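Local coordinates for protein glutathione-independent glyoxalase DJ-1 (Schizosaccharomyces pombe, PDB 4QYT) that converts methylglyoxal to D-lactate in a single step that needs no glutathione, and takes part in protection against reactive oxygen species, at residues V99-F102 with Y103-N107; I159-G163 with P164-M168; G171-L174 with L175-A179. All coordinates share one frame; numbering follows the deposited sequence.

Overall arrangement
All three contacts are local, each within one unbroken run of chain, and follow in series without nesting or crossing. Contact 1 comes first, where helix 93-102 ends and the chain turns toward strand 109-112. Contact 2 then closes the loop that carries strand 158-161 into helix 167-178, beside the inferred active-site residues E19 and H133. Contact 3 lies further along that same helix, at its C-terminal end. Contacts 2 and 3 touch: I159 CD1, in one conformer, lies 3.9 Å from L174 CD2, so the helix packs against the strand that leads into it. Contact 1 stands apart, its centre about 21 Å from that of contact 2 and about 16 Å from that of contact 3.

Contact 1 (V99-F102 with Y103-N107); sequences VKEF and YKKPN
Y103, the first residue to leave helical backbone angles, still gives its N-H to V99 O (3.0 Å) as the final turn of helix 93-102 runs out. Its CB rests 3.5 Å from V99 O, while the ring leads away from the helix end to pack on I110 of the neighbouring strand and on N157. K104 occupies the third position of a type II beta turn from F102 to K105, with the positive phi (63°) such a turn asks for; its N-H goes to the side chain of N157. K105 closes the turn: its N donates to F102 O at 3.0 Å, coming from well above the carbonyl plane. In one of its two conformers the K105 side chain then folds back over the helix end: chi1 (-64°) puts CG beside the backbone N and against E101 O, and the later bends bring NZ back to that oxygen at 2.8 Å. NZ also reaches E101 OE2 at 3.3 Å, a salt bridge whose hydrogen bond is weak, the two side chains crossing at about a right angle. A water that accepts from K105 NZ (3.1 Å) also sits against K100 O and Y103 O. A positive group among these terminal carbonyls should suit the negative end of the helix dipole. The whole is a helix C-terminus finished by a type II turn, within a helix-to-strand connection of the DJ-1/PfpI alpha/beta fold.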
loop_
_atom_site.group_PDB
_atom_site.type_symbol
_atom_site.label_atom_id
_atom_site.label_comp_id
_atom_site.label_asym_id
_atom_site.label_seq_id
_atom_site.Cartn_x
_atom_site.Cartn_y
_atom_site.Cartn_z
ATOM N N VAL A 99 -13.641 -18.577 -6.582
ATOM C CA VAL A 99 -14.688 -17.572 -6.439
ATOM C C VAL A 99 -16.108 -18.176 -6.542
ATOM O O VAL A 99 -16.994 -17.848 -5.754
ATOM C CB VAL A 99 -14.422 -16.425 -7.466
ATOM C CG1 VAL A 99 -15.626 -15.538 -7.692
ATOM C CG2 VAL A 99 -13.182 -15.644 -7.059
ATOM N N LYS A 100 -16.297 -19.038 -7.512
ATOM C CA LYS A 100 -17.587 -19.702 -7.685
ATOM C C LYS A 100 -17.932 -20.569 -6.499
ATOM O O LYS A 100 -19.104 -20.615 -6.062
ATOM C CB LYS A 100 -17.580 -20.535 -8.965
ATOM C CG LYS A 100 -17.584 -19.698 -10.218
ATOM C CD LYS A 100 -17.495 -20.538 -11.465
ATOM C CE LYS A 100 -18.850 -21.133 -11.791
ATOM N NZ LYS A 100 -19.871 -20.094 -12.168
ATOM N N GLU A 101 -16.947 -21.294 -5.973
ATOM C CA GLU A 101 -17.212 -22.117 -4.809
ATOM C C GLU A 101 -17.571 -21.291 -3.597
ATOM O O GLU A 101 -18.437 -21.672 -2.795
ATOM C CB GLU A 101 -16.005 -22.992 -4.464
ATOM C CG GLU A 101 -16.187 -23.840 -3.219
ATOM C CD GLU A 101 -17.382 -24.776 -3.287
ATOM O OE1 GLU A 101 -17.624 -25.353 -4.393
ATOM O OE2 GLU A 101 -17.930 -25.094 -2.185
ATOM N N PHE A 102 -16.873 -20.170 -3.413
ATOM C CA PHE A 102 -17.073 -19.373 -2.234
ATOM C C PHE A 102 -18.368 -18.587 -2.265
ATOM O O PHE A 102 -18.902 -18.238 -1.221
ATOM C CB PHE A 102 -15.898 -18.409 -2.012
ATOM C CG PHE A 102 -14.688 -18.983 -1.330
ATOM C CD1 PHE A 102 -14.398 -20.322 -1.325
ATOM C CD2 PHE A 102 -13.813 -18.138 -0.672
ATOM C CE1 PHE A 102 -13.293 -20.802 -0.674
ATOM C CE2 PHE A 102 -12.694 -18.607 -0.036
ATOM C CZ PHE A 102 -12.435 -19.945 -0.035
ATOM N N TYR A 103 -18.853 -18.219 -3.460
ATOM C CA TYR A 103 -19.963 -17.260 -3.558
ATOM C C TYR A 103 -21.190 -17.825 -2.860
ATOM O O TYR A 103 -21.631 -18.934 -3.114
ATOM C CB TYR A 103 -20.267 -16.933 -5.008
ATOM C CG TYR A 103 -21.272 -15.812 -5.175
ATOM C CD1 TYR A 103 -20.952 -14.515 -4.835
ATOM C CD2 TYR A 103 -22.577 -16.063 -5.555
ATOM C CE1 TYR A 103 -21.851 -13.471 -4.928
ATOM C CE2 TYR A 103 -23.497 -15.022 -5.677
ATOM C CZ TYR A 103 -23.124 -13.733 -5.349
ATOM O OH TYR A 103 -24.036 -12.706 -5.453
ATOM N N LYS A 104 -21.770 -16.999 -1.997
ATOM C CA LYS A 104 -22.960 -17.339 -1.224
ATOM C C LYS A 104 -22.759 -18.498 -0.266
ATOM O O LYS A 104 -23.717 -18.972 0.299
ATOM C CB LYS A 104 -24.177 -17.577 -2.109
ATOM C CG LYS A 104 -24.792 -16.298 -2.597
ATOM C CD LYS A 104 -26.035 -16.509 -3.435
ATOM C CE LYS A 104 -27.163 -16.906 -2.528
ATOM N NZ LYS A 104 -28.461 -16.846 -3.248
ATOM N N LYS A 105 -21.540 -18.857 0.054
ATOM C CA LYS A 105 -21.330 -19.835 1.080
ATOM C C LYS A 105 -21.314 -19.158 2.430
ATOM O O LYS A 105 -20.736 -18.073 2.617
ATOM C CB LYS A 105 -20.059 -20.620 0.816
ATOM C CG LYS A 105 -20.103 -21.450 -0.460
ATOM C CD LYS A 105 -21.196 -22.505 -0.425
ATOM C CE LYS A 105 -21.723 -22.716 -1.837
ATOM N NZ LYS A 105 -20.712 -23.316 -2.745
ATOM N N PRO A 106 -21.802 -19.901 3.424
ATOM C CA PRO A 106 -21.674 -19.344 4.767
ATOM C C PRO A 106 -20.224 -19.347 5.228
ATOM O O PRO A 106 -19.504 -20.326 5.090
ATOM C CB PRO A 106 -22.555 -20.313 5.635
ATOM C CG PRO A 106 -23.541 -20.850 4.652
ATOM C CD PRO A 106 -22.784 -21.004 3.379
ATOM N N ASN A 107 -19.822 -18.238 5.822
ATOM C CA ASN A 107 -18.509 -18.083 6.405
ATOM C C ASN A 107 -17.357 -18.207 5.409
ATOM O O ASN A 107 -16.209 -18.422 5.815
ATOM C CB ASN A 107 -18.355 -18.974 7.626
ATOM C CG ASN A 107 -19.165 -18.465 8.799
ATOM O OD1 ASN A 107 -18.955 -17.314 9.213
ATOM N ND2 ASN A 107 -20.166 -19.196 9.223
HETATM O O HOH W 1 -21.273 -21.052 -4.726
#

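Contact 2 (I159-G163 with P164-M168); sequences ITSQG and PGTAM
S161 and T166 meet hydroxyl to hydroxyl across a tight strand-to-helix connection of the DJ-1/PfpI alpha/beta fold, between strand 158-161 and helix 167-178. T166 OG1 donates to S161 OG at 2.7 Å and accepts the N-H of G163 at 3.0 Å, in a nearly straight bond (169°). Two bonds therefore grip this buried oxygen, one on the strand end and one on the loop. A chi1 of 66° sets OG1 between the T166 backbone N and carbonyl carbon, facing back toward G163, whereas S161 OG lies anti to its own N and extends to meet it. In the next shell S161 OG bonds to P151 O, so a chain of hydrogen bonds runs from T166 through S161 to that carbonyl. Q162 turns aside and anchors its amide on Y147 and D149. P164 packs against E19, and G163 lies near H133, both inferred active-site residues; P164 also touches R29 of the second subunit, and T166 touches S192 there, so the turn adjoins the dimer interface. Within the turn, T166 N reaches back to G163 O at 2.9 Å, approaching from 55° above the carbonyl plane.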
loop_
_atom_site.group_PDB
_atom_site.type_symbol
_atom_site.label_atom_id
_atom_site.label_comp_id
_atom_site.label_asym_id
_atom_site.label_seq_id
_atom_site.Cartn_x
_atom_site.Cartn_y
_atom_site.Cartn_z
ATOM N N ILE A 159 -17.316 -8.555 -1.819
ATOM C CA ILE A 159 -16.932 -7.173 -1.644
ATOM C C ILE A 159 -16.172 -6.755 -2.909
ATOM O O ILE A 159 -15.180 -7.392 -3.285
ATOM C CB ILE A 159 -16.001 -7.049 -0.413
ATOM C CG1 ILE A 159 -16.737 -7.393 0.899
ATOM C CG2 ILE A 159 -15.406 -5.643 -0.334
ATOM C CD1 ILE A 159 -17.004 -8.863 1.191
ATOM N N THR A 160 -16.605 -5.644 -3.516
ATOM C CA THR A 160 -15.866 -5.050 -4.629
ATOM C C THR A 160 -15.557 -3.584 -4.348
ATOM O O THR A 160 -16.197 -2.949 -3.506
ATOM C CB THR A 160 -16.604 -5.241 -5.970
ATOM O OG1 THR A 160 -17.888 -4.616 -5.935
ATOM C CG2 THR A 160 -16.699 -6.685 -6.352
ATOM N N SER A 161 -14.488 -3.088 -4.966
ATOM C CA SER A 161 -14.008 -1.745 -4.687
ATOM C C SER A 161 -13.252 -1.161 -5.870
ATOM O O SER A 161 -12.943 -1.852 -6.811
ATOM C CB SER A 161 -13.145 -1.793 -3.445
ATOM O OG SER A 161 -12.772 -0.554 -2.926
ATOM N N GLN A 162 -13.073 0.154 -5.869
ATOM C CA GLN A 162 -12.742 0.877 -7.090
ATOM C C GLN A 162 -11.257 0.942 -7.457
ATOM O O GLN A 162 -10.913 0.832 -8.642
ATOM C CB GLN A 162 -13.287 2.300 -6.996
ATOM C CG GLN A 162 -14.816 2.332 -6.959
ATOM C CD GLN A 162 -15.381 3.718 -7.078
ATOM O OE1 GLN A 162 -15.051 4.608 -6.296
ATOM N NE2 GLN A 162 -16.248 3.915 -8.072
ATOM N N GLY A 163 -10.362 1.248 -6.530
ATOM C CA GLY A 163 -9.020 1.596 -6.961
ATOM C C GLY A 163 -8.042 1.744 -5.843
ATOM O O GLY A 163 -8.349 1.470 -4.692
ATOM N N PRO A 164 -6.832 2.206 -6.169
ATOM C CA PRO A 164 -5.835 2.323 -5.111
ATOM C C PRO A 164 -6.296 3.192 -3.985
ATOM O O PRO A 164 -6.037 2.890 -2.835
ATOM C CB PRO A 164 -4.609 2.896 -5.836
ATOM C CG PRO A 164 -4.882 2.770 -7.253
ATOM C CD PRO A 164 -6.305 2.516 -7.507
ATOM N N GLY A 165 -7.022 4.260 -4.292
ATOM C CA GLY A 165 -7.525 5.144 -3.241
ATOM C C GLY A 165 -8.532 4.525 -2.306
ATOM O O GLY A 165 -8.733 5.048 -1.225
ATOM N N THR A 166 -9.165 3.429 -2.724
ATOM C CA THR A 166 -10.176 2.772 -1.891
ATOM C C THR A 166 -9.660 1.461 -1.299
ATOM O O THR A 166 -10.445 0.763 -0.645
ATOM C CB THR A 166 -11.463 2.511 -2.666
ATOM O OG1 THR A 166 -11.229 1.554 -3.695
ATOM C CG2 THR A 166 -11.996 3.763 -3.255
ATOM N N ALA A 167 -8.362 1.176 -1.425
ATOM C CA ALA A 167 -7.842 -0.104 -0.950
ATOM C C ALA A 167 -7.955 -0.263 0.559
ATOM O O ALA A 167 -8.225 -1.367 1.046
ATOM C CB ALA A 167 -6.443 -0.296 -1.436
ATOM N N MET A 168 -7.750 0.816 1.306
ATOM C CA MET A 168 -7.919 0.738 2.744
ATOM C C MET A 168 -9.378 0.485 3.144
ATOM O O MET A 168 -9.675 -0.386 3.958
ATOM C CB MET A 168 -7.383 1.994 3.446
ATOM C CG MET A 168 -5.861 2.149 3.359
ATOM S SD MET A 168 -4.933 0.869 4.221
ATOM C CE MET A 168 -5.280 1.355 5.896
#

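Contact 3 (G171-L174 with L175-A179); sequences GLKL and LEQVA
K173, in one of its two conformers, overlaps E176 with the methylenes of its side chain, its CD lying 3.9 Å from E176 OE1. The lysine chain starts anti to the backbone N (chi1 -167°) and bends at chi2 (71°), reaching out from helix 167-178 past E176 and Q177 and crossing both obliquely. In that conformer its ammonium stops 4.3 Å from E176 OE1, measured from NZ, beyond a direct salt bridge. A water fills in between them: it accepts from K173 NZ at 3.1 Å and gives E176 OE1 a weak bond. Each leucine has its own neighbours: L172 packs against Y184 and Y188 of helix 181-190, L174 against F27 of helix 17-29, and L175 against I26 and F27 of that same helix and V187 of helix 181-190. K173 and Q177 rest on strand 152-155. The backbone shows the helix nearing its end. L175 N and E176 N keep regular alpha-helical bonds, to G171 O (3.0 Å) and L172 O (2.8 Å). Q177 N divides its hydrogen between K173 O, weakly at 3.5 Å, and the nearer L174 O at 3.1 Å, three residues back, which it meets from 58° above the carbonyl plane. L175 O then takes two donors, V178 N and A179 N. Three-residue bonds thus mix with four-residue ones here. The chemistry implies that the leucines do most to hold the segment, knitting it to helices 17-29 and 181-190, while the K173-E176 pair, linked weakly through water rather than directly, probably adds only a modest electrostatic attraction.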
loop_
_atom_site.group_PDB
_atom_site.type_symbol
_atom_site.label_atom_id
_atom_site.label_comp_id
_atom_site.label_asym_id
_atom_site.label_seq_id
_atom_site.Cartn_x
_atom_site.Cartn_y
_atom_site.Cartn_z
ATOM N N GLY A 171 -10.067 -3.210 2.348
ATOM C CA GLY A 171 -9.546 -4.132 3.369
ATOM C C GLY A 171 -10.364 -4.109 4.634
ATOM O O GLY A 171 -10.625 -5.146 5.248
ATOM N N LEU A 172 -10.765 -2.896 5.026
ATOM C CA LEU A 172 -11.576 -2.752 6.218
ATOM C C LEU A 172 -12.940 -3.434 6.050
ATOM O O LEU A 172 -13.437 -4.063 7.022
ATOM C CB LEU A 172 -11.752 -1.283 6.594
ATOM C CG LEU A 172 -10.567 -0.647 7.274
ATOM C CD1 LEU A 172 -10.716 0.877 7.263
ATOM C CD2 LEU A 172 -10.365 -1.180 8.682
ATOM N N LYS A 173 -13.565 -3.275 4.890
ATOM C CA LYS A 173 -14.872 -3.903 4.665
ATOM C C LYS A 173 -14.761 -5.425 4.826
ATOM O O LYS A 173 -15.607 -6.064 5.459
ATOM C CB LYS A 173 -15.436 -3.514 3.296
ATOM C CG LYS A 173 -16.910 -3.857 3.122
ATOM C CD LYS A 173 -17.839 -2.972 3.954
ATOM C CE LYS A 173 -19.287 -3.214 3.586
ATOM N NZ LYS A 173 -20.204 -2.295 4.303
ATOM N N LEU A 174 -13.698 -6.012 4.266
ATOM C CA LEU A 174 -13.451 -7.442 4.439
ATOM C C LEU A 174 -13.292 -7.804 5.902
ATOM O O LEU A 174 -13.933 -8.718 6.413
ATOM C CB LEU A 174 -12.239 -7.858 3.617
ATOM C CG LEU A 174 -12.475 -7.909 2.102
ATOM C CD1 LEU A 174 -11.130 -7.780 1.404
ATOM C CD2 LEU A 174 -13.183 -9.193 1.718
ATOM N N LEU A 175 -12.439 -7.075 6.605
ATOM C CA LEU A 175 -12.210 -7.333 7.999
ATOM C C LEU A 175 -13.491 -7.247 8.839
ATOM O O LEU A 175 -13.722 -8.063 9.732
ATOM C CB LEU A 175 -11.185 -6.320 8.564
ATOM C CG LEU A 175 -10.852 -6.529 10.043
ATOM C CD1 LEU A 175 -10.208 -7.878 10.312
ATOM C CD2 LEU A 175 -9.999 -5.391 10.555
ATOM N N GLU A 176 -14.326 -6.274 8.512
ATOM C CA GLU A 176 -15.566 -6.037 9.241
ATOM C C GLU A 176 -16.475 -7.250 9.203
ATOM O O GLU A 176 -17.276 -7.441 10.133
ATOM C CB GLU A 176 -16.292 -4.824 8.628
ATOM C CG GLU A 176 -17.395 -4.303 9.530
ATOM C CD GLU A 176 -18.086 -3.070 9.000
ATOM O OE1 GLU A 176 -17.850 -2.707 7.832
ATOM O OE2 GLU A 176 -18.672 -2.342 9.844
ATOM N N GLN A 177 -16.393 -8.070 8.157
ATOM C CA GLN A 177 -17.266 -9.236 8.067
ATOM C C GLN A 177 -16.884 -10.349 9.017
ATOM O O GLN A 177 -17.712 -11.214 9.295
ATOM C CB GLN A 177 -17.287 -9.791 6.638
ATOM C CG GLN A 177 -17.587 -8.784 5.547
ATOM C CD GLN A 177 -18.709 -7.816 5.911
ATOM O OE1 GLN A 177 -18.543 -6.598 5.796
ATOM N NE2 GLN A 177 -19.869 -8.323 6.139
ATOM N N VAL A 178 -15.614 -10.385 9.432
ATOM C CA VAL A 178 -15.048 -11.538 10.113
ATOM C C VAL A 178 -14.516 -11.273 11.504
ATOM O O VAL A 178 -14.507 -12.165 12.325
ATOM C CB VAL A 178 -13.976 -12.294 9.336
ATOM C CG1 VAL A 178 -14.580 -12.860 8.092
ATOM C CG2 VAL A 178 -12.740 -11.429 9.041
ATOM N N ALA A 179 -14.286 -10.013 11.837
ATOM C CA ALA A 179 -13.798 -9.599 13.132
ATOM C C ALA A 179 -14.962 -9.244 14.031
ATOM O O ALA A 179 -15.974 -8.692 13.597
ATOM C CB ALA A 179 -12.853 -8.408 13.004
HETATM O O HOH W 2 -20.544 -4.474 6.491
#